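Local coordinates for protein pyruvate synthase subunit porC (PDB 2RAA) that forms the gamma chain of heterotetrameric pyruvate synthase, which oxidises pyruvate with coenzyme A to acetyl-CoA and carbon dioxide while reducing ferredoxin, at residues 18-23 with 161-166; 35-40 with 50-55. All coordinates share one frame; numbering follows the deposited sequence.

How the interactions relate
Interaction 1 and interaction 2 lie with their centres about 11 Å apart and meet the same mixed sheet, one at strand 19-27, the other at its outermost strand 50-55, with strand 64-72 between them. Along the chain interaction 2 is nested: helix 32-45 follows strand 19-27 and leads to strand 50-55, so both segments of interaction 2 fall within the loop that interaction 1 closes by bringing residues 161-166 back to residues 18-23. Leu-39 joins the two. Leu-39 CD2 lies 3.7 Å from Ile-22 CD1, while Leu-39 CD1 touches Ile-163 and Val-164. One helix thus packs on the edge strand and also shares an apolar cluster with the returning loop.

Interaction 1: residues 18-23 with 161-166; sequences KYFEIR and TGIVPL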
loop_
_atom_site.group_PDB
_atom_site.type_symbol
_atom_site.label_atom_id
_atom_site.label_comp_id
_atom_site.label_asym_id
_atom_site.label_seq_id
_atom_site.Cartn_x
_atom_site.Cartn_y
_atom_site.Cartn_z
ATOM N N LYS A 18 -5.626 -5.366 -19.220
ATOM C CA LYS A 18 -4.616 -6.477 -19.146
ATOM C C LYS A 18 -3.721 -6.467 -17.883
ATOM O O LYS A 18 -3.079 -7.473 -17.566
ATOM C CB LYS A 18 -3.722 -6.484 -20.401
ATOM N N TYR A 19 -3.706 -5.337 -17.173
ATOM C CA TYR A 19 -2.896 -5.113 -15.970
ATOM C C TYR A 19 -3.771 -4.487 -14.868
ATOM O O TYR A 19 -4.547 -3.566 -15.147
ATOM C CB TYR A 19 -1.694 -4.168 -16.293
ATOM C CG TYR A 19 -0.513 -4.844 -16.986
ATOM C CD1 TYR A 19 0.359 -5.652 -16.272
ATOM C CD2 TYR A 19 -0.272 -4.685 -18.346
ATOM C CE1 TYR A 19 1.441 -6.315 -16.887
ATOM C CE2 TYR A 19 0.819 -5.337 -18.976
ATOM C CZ TYR A 19 1.670 -6.151 -18.229
ATOM O OH TYR A 19 2.754 -6.799 -18.811
ATOM N N PHE A 20 -3.632 -4.961 -13.634
ATOM C CA PHE A 20 -4.272 -4.361 -12.469
ATOM C C PHE A 20 -3.279 -3.302 -11.976
ATOM O O PHE A 20 -2.082 -3.547 -11.847
ATOM C CB PHE A 20 -4.515 -5.426 -11.372
ATOM C CG PHE A 20 -5.264 -4.920 -10.173
ATOM C CD1 PHE A 20 -6.626 -4.890 -10.171
ATOM C CD2 PHE A 20 -4.599 -4.468 -9.053
ATOM C CE1 PHE A 20 -7.316 -4.431 -9.085
ATOM C CE2 PHE A 20 -5.304 -3.986 -7.967
ATOM C CZ PHE A 20 -6.668 -3.988 -7.992
ATOM N N GLU A 21 -3.782 -2.123 -11.674
ATOM C CA GLU A 21 -2.916 -1.023 -11.397
ATOM C C GLU A 21 -3.118 -0.340 -10.048
ATOM O O GLU A 21 -4.226 -0.036 -9.684
ATOM C CB GLU A 21 -3.128 -0.016 -12.497
ATOM C CG GLU A 21 -2.110 1.082 -12.455
ATOM C CD GLU A 21 -2.360 2.123 -13.503
ATOM O OE1 GLU A 21 -2.673 1.737 -14.669
ATOM O OE2 GLU A 21 -2.253 3.318 -13.129
ATOM N N ILE A 22 -2.010 -0.020 -9.379
ATOM C CA ILE A 22 -2.000 0.553 -8.056
ATOM C C ILE A 22 -1.079 1.778 -8.002
ATOM O O ILE A 22 0.030 1.725 -8.481
ATOM C CB ILE A 22 -1.425 -0.462 -7.077
ATOM C CG1 ILE A 22 -2.279 -1.759 -7.102
ATOM C CG2 ILE A 22 -1.363 0.159 -5.679
ATOM C CD1 ILE A 22 -1.509 -3.006 -6.762
ATOM N N ARG A 23 -1.532 2.879 -7.424
ATOM C CA ARG A 23 -0.705 4.083 -7.357
ATOM C C ARG A 23 -0.560 4.460 -5.903
ATOM O O ARG A 23 -1.537 4.571 -5.199
ATOM C CB ARG A 23 -1.334 5.237 -8.116
ATOM C CG ARG A 23 -0.483 6.516 -8.111
ATOM C CD ARG A 23 -1.147 7.567 -8.990
ATOM N NE ARG A 23 -2.347 8.093 -8.371
ATOM C CZ ARG A 23 -3.331 8.701 -9.016
ATOM N NH1 ARG A 23 -3.322 8.841 -10.339
ATOM N NH2 ARG A 23 -4.354 9.142 -8.317
ATOM N N THR A 161 -7.670 -6.160 -1.997
ATOM C CA THR A 161 -7.648 -6.412 -3.440
ATOM C C THR A 161 -7.480 -7.877 -3.815
ATOM O O THR A 161 -7.750 -8.254 -4.936
ATOM C CB THR A 161 -6.435 -5.716 -4.113
ATOM O OG1 THR A 161 -5.219 -6.250 -3.566
ATOM C CG2 THR A 161 -6.469 -4.211 -3.939
ATOM N N GLY A 162 -6.936 -8.687 -2.922
ATOM C CA GLY A 162 -6.594 -10.072 -3.281
ATOM C C GLY A 162 -5.576 -10.185 -4.405
ATOM O O GLY A 162 -5.469 -11.231 -5.017
ATOM N N ILE A 163 -4.771 -9.146 -4.649
ATOM C CA ILE A 163 -3.914 -9.120 -5.870
ATOM C C ILE A 163 -2.864 -10.216 -5.894
ATOM O O ILE A 163 -2.459 -10.670 -6.963
ATOM C CB ILE A 163 -3.305 -7.731 -6.093
ATOM C CG1 ILE A 163 -2.576 -7.620 -7.420
ATOM C CG2 ILE A 163 -2.363 -7.358 -4.909
ATOM C CD1 ILE A 163 -3.354 -8.011 -8.669
ATOM N N VAL A 164 -2.441 -10.662 -4.714
ATOM C CA VAL A 164 -1.542 -11.815 -4.572
ATOM C C VAL A 164 -1.888 -12.487 -3.249
ATOM O O VAL A 164 -2.568 -11.889 -2.438
ATOM C CB VAL A 164 -0.046 -11.412 -4.534
ATOM C CG1 VAL A 164 0.359 -10.716 -5.835
ATOM C CG2 VAL A 164 0.298 -10.538 -3.273
ATOM N N PRO A 165 -1.471 -13.745 -3.048
ATOM C CA PRO A 165 -1.635 -14.329 -1.710
ATOM C C PRO A 165 -0.701 -13.690 -0.697
ATOM O O PRO A 165 0.394 -13.270 -1.050
ATOM C CB PRO A 165 -1.258 -15.803 -1.908
ATOM C CG PRO A 165 -0.424 -15.840 -3.131
ATOM C CD PRO A 165 -0.909 -14.713 -4.010
ATOM N N LEU A 166 -1.113 -13.680 0.563
ATOM C CA LEU A 166 -0.291 -13.081 1.620
ATOM C C LEU A 166 1.046 -13.858 1.797
ATOM O O LEU A 166 2.122 -13.280 1.993
ATOM C CB LEU A 166 -1.106 -12.987 2.923
ATOM C CG LEU A 166 -0.633 -11.973 3.982
ATOM C CD1 LEU A 166 -0.712 -10.545 3.513
ATOM C CD2 LEU A 166 -1.480 -12.119 5.186
#
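Chi1 of -176° turns Phe-20 CG opposite the backbone N, Ile-163 CG1 is placed likewise (chi1 -173°), and these two torsions send the ring and the isoleucine's longer branch toward each other. The branch arrives end first: Ile-163 CD1 lies 3.8 Å from Phe-20 CD2 and 3.9 Å from Phe-20 CB, so the methyl lies against the CB, CG and CD2 corner of the phenylalanine. Ile-163 CG1 follows at 4.1 Å from Phe-20 CD2. The far end of the ring meets the other partner, with Phe-20 CZ 4.1 Å from Thr-161 CG2. Both methyls approach the ring obliquely, and the contact between the segments is purely apolar, burying 158 Å² in all.

An ST turn braces the start of the loop: Ile-163 N donates to Thr-161 OG1 over 3.1 Å at an N-H...O angle of 149°. Thr-161 OG1 also hydrogen-bonds Leu-157 O, one turn back in the helix. With its hydroxyl thus engaged, the threonine presents its methyl to the ring. Gly-162, with positive phi, is where the chain leaves helical geometry between the two touching residues. An alanine in place of Phe-20 would remove the ring that both methyls touch and would probably open a gap between strand and loop, leaving Ile-163 CD1 and Thr-161 CG2 without their shared partner.

Phe-20 belongs to strand 19-27, and its ring also touches Val-87 of the neighbouring parallel strand 87-90, which Thr-161 reaches as well. Ile-163 packs on Ile-71 of strand 64-72. The contact therefore lays the turn between helices 150-161 and 166-176 against three adjacent strands of the sheet, near the protein surface and beside helix 32-45.

Interaction 2: residues 35-40 with 50-55; sequences ASQMLA and VQAFPE
Ala-52 and Ala-40 meet methyl to methyl, CB to CB at 3.6 Å, and this short pairing lets helix 35-40 lie close on strand 50-55, with axes 7.9 Å apart. The two run almost exactly antiparallel, at 174°. A second residue of the helix reaches the same methyl: Ser-36 OG, anti to the backbone N (chi1 176°), lies 3.9 Å from Ala-52 CB.

Gln-37 can be followed outward. Its CB does not point at the strand, but the rotation about CB-CG (chi2 -75°) bends the chain and swings the amide round to the strand. Of the amide it is NE2 that reaches Ala-52, 3.6 Å from Ala-52 O and 3.9 Å from Ala-52 CB. The amide therefore lies beside the strand's backbone without forming a hydrogen bond to it.

Towards the C-terminal end of the helix segment, Val-50 sets CG1 and CG2 each 4.0 Å from Ala-40 O, while Val-50 CG2 stands 4.5 Å from Ala-40 CB. Phe-53 and Gln-51 alternate with these residues and point away from the helix; Phe-53 stacks its ring on Phe-68 of strand 64-72. Asn-69 of that strand touches both Ala-40 and Ala-52. Helix 32-45 is the crossover of a beta-alpha-beta unit whose parallel strands, 19-27 and 50-55, have strand 64-72 between them, an alpha/beta arrangement in which the two alanines let the helix come close to the edge strand.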
loop_
_atom_site.group_PDB
_atom_site.type_symbol
_atom_site.label_atom_id
_atom_site.label_comp_id
_atom_site.label_asym_id
_atom_site.label_seq_id
_atom_site.Cartn_x
_atom_site.Cartn_y
_atom_site.Cartn_z
ATOM N N ALA A 35 7.759 -0.877 -0.747
ATOM C CA ALA A 35 6.530 -1.662 -0.625
ATOM C C ALA A 35 6.037 -2.050 -2.013
ATOM O O ALA A 35 5.630 -3.194 -2.261
ATOM C CB ALA A 35 5.472 -0.863 0.134
ATOM N N SER A 36 6.071 -1.060 -2.896
ATOM C CA SER A 36 5.809 -1.213 -4.295
ATOM C C SER A 36 6.721 -2.303 -4.892
ATOM O O SER A 36 6.242 -3.237 -5.547
ATOM C CB SER A 36 6.045 0.125 -4.963
ATOM O OG SER A 36 5.901 0.004 -6.344
ATOM N N GLN A 37 8.025 -2.217 -4.634
ATOM C CA GLN A 37 8.948 -3.226 -5.147
ATOM C C GLN A 37 8.567 -4.599 -4.691
ATOM O O GLN A 37 8.492 -5.524 -5.492
ATOM C CB GLN A 37 10.389 -2.948 -4.724
ATOM C CG GLN A 37 11.094 -1.907 -5.607
ATOM C CD GLN A 37 11.477 -2.491 -6.959
ATOM O OE1 GLN A 37 12.333 -3.402 -7.041
ATOM N NE2 GLN A 37 10.839 -1.987 -8.031
HETATM N N MSE A 38 8.294 -4.719 -3.403
HETATM C CA MSE A 38 8.017 -6.002 -2.755
HETATM C C MSE A 38 6.778 -6.683 -3.297
HETATM O O MSE A 38 6.718 -7.906 -3.468
HETATM C CB MSE A 38 7.852 -5.749 -1.251
HETATM C CG MSE A 38 8.162 -6.940 -0.392
HETATM SE SE MSE A 38 7.931 -6.591 1.503
HETATM C CE MSE A 38 8.343 -4.667 1.700
ATOM N N LEU A 39 5.775 -5.866 -3.589
ATOM C CA LEU A 39 4.555 -6.375 -4.118
ATOM C C LEU A 39 4.903 -6.930 -5.494
ATOM O O LEU A 39 4.628 -8.083 -5.795
ATOM C CB LEU A 39 3.542 -5.248 -4.206
ATOM C CG LEU A 39 2.277 -5.614 -4.939
ATOM C CD1 LEU A 39 1.649 -6.847 -4.282
ATOM C CD2 LEU A 39 1.369 -4.400 -4.912
ATOM N N ALA A 40 5.561 -6.102 -6.308
ATOM C CA ALA A 40 6.002 -6.506 -7.645
ATOM C C ALA A 40 6.812 -7.802 -7.541
ATOM O O ALA A 40 6.531 -8.799 -8.216
ATOM C CB ALA A 40 6.838 -5.357 -8.323
ATOM N N VAL A 50 4.931 -8.009 -14.428
ATOM C CA VAL A 50 4.886 -6.891 -13.480
ATOM C C VAL A 50 5.749 -5.714 -13.869
ATOM O O VAL A 50 6.730 -5.838 -14.580
ATOM C CB VAL A 50 5.328 -7.332 -12.089
ATOM C CG1 VAL A 50 4.423 -8.451 -11.619
ATOM C CG2 VAL A 50 6.784 -7.768 -12.106
ATOM N N GLN A 51 5.342 -4.560 -13.395
ATOM C CA GLN A 51 6.135 -3.363 -13.510
ATOM C C GLN A 51 5.937 -2.586 -12.231
ATOM O O GLN A 51 4.854 -2.644 -11.619
ATOM C CB GLN A 51 5.659 -2.561 -14.694
ATOM C CG GLN A 51 6.482 -1.335 -14.937
ATOM C CD GLN A 51 5.900 -0.476 -16.006
ATOM O OE1 GLN A 51 4.744 -0.078 -15.922
ATOM N NE2 GLN A 51 6.698 -0.168 -17.017
ATOM N N ALA A 52 6.970 -1.844 -11.850
ATOM C CA ALA A 52 6.980 -1.050 -10.635
ATOM C C ALA A 52 8.094 -0.039 -10.669
ATOM O O ALA A 52 9.254 -0.410 -10.840
ATOM C CB ALA A 52 7.191 -1.943 -9.460
ATOM N N PHE A 53 7.785 1.231 -10.472
ATOM C CA PHE A 53 8.835 2.233 -10.403
ATOM C C PHE A 53 8.339 3.371 -9.545
ATOM O O PHE A 53 7.149 3.450 -9.284
ATOM C CB PHE A 53 9.117 2.757 -11.792
ATOM C CG PHE A 53 7.873 3.147 -12.519
ATOM C CD1 PHE A 53 7.092 2.171 -13.146
ATOM C CD2 PHE A 53 7.443 4.473 -12.532
ATOM C CE1 PHE A 53 5.906 2.515 -13.815
ATOM C CE2 PHE A 53 6.270 4.831 -13.191
ATOM C CZ PHE A 53 5.491 3.844 -13.835
ATOM N N PRO A 54 9.247 4.253 -9.106
ATOM C CA PRO A 54 8.851 5.461 -8.415
ATOM C C PRO A 54 8.871 6.681 -9.325
ATOM O O PRO A 54 9.305 6.591 -10.461
ATOM C CB PRO A 54 9.929 5.597 -7.324
ATOM C CG PRO A 54 11.118 4.724 -7.808
ATOM C CD PRO A 54 10.714 4.146 -9.149
ATOM N N GLU A 55 8.350 7.795 -8.811
ATOM C CA GLU A 55 8.453 9.124 -9.435
ATOM C C GLU A 55 8.653 10.172 -8.331
ATOM O O GLU A 55 7.732 10.457 -7.565
ATOM C CB GLU A 55 7.232 9.482 -10.294
ATOM C CG GLU A 55 7.301 8.982 -11.753
ATOM C CD GLU A 55 6.158 9.511 -12.635
ATOM O OE1 GLU A 55 5.427 10.424 -12.167
ATOM O OE2 GLU A 55 5.993 9.008 -13.787
#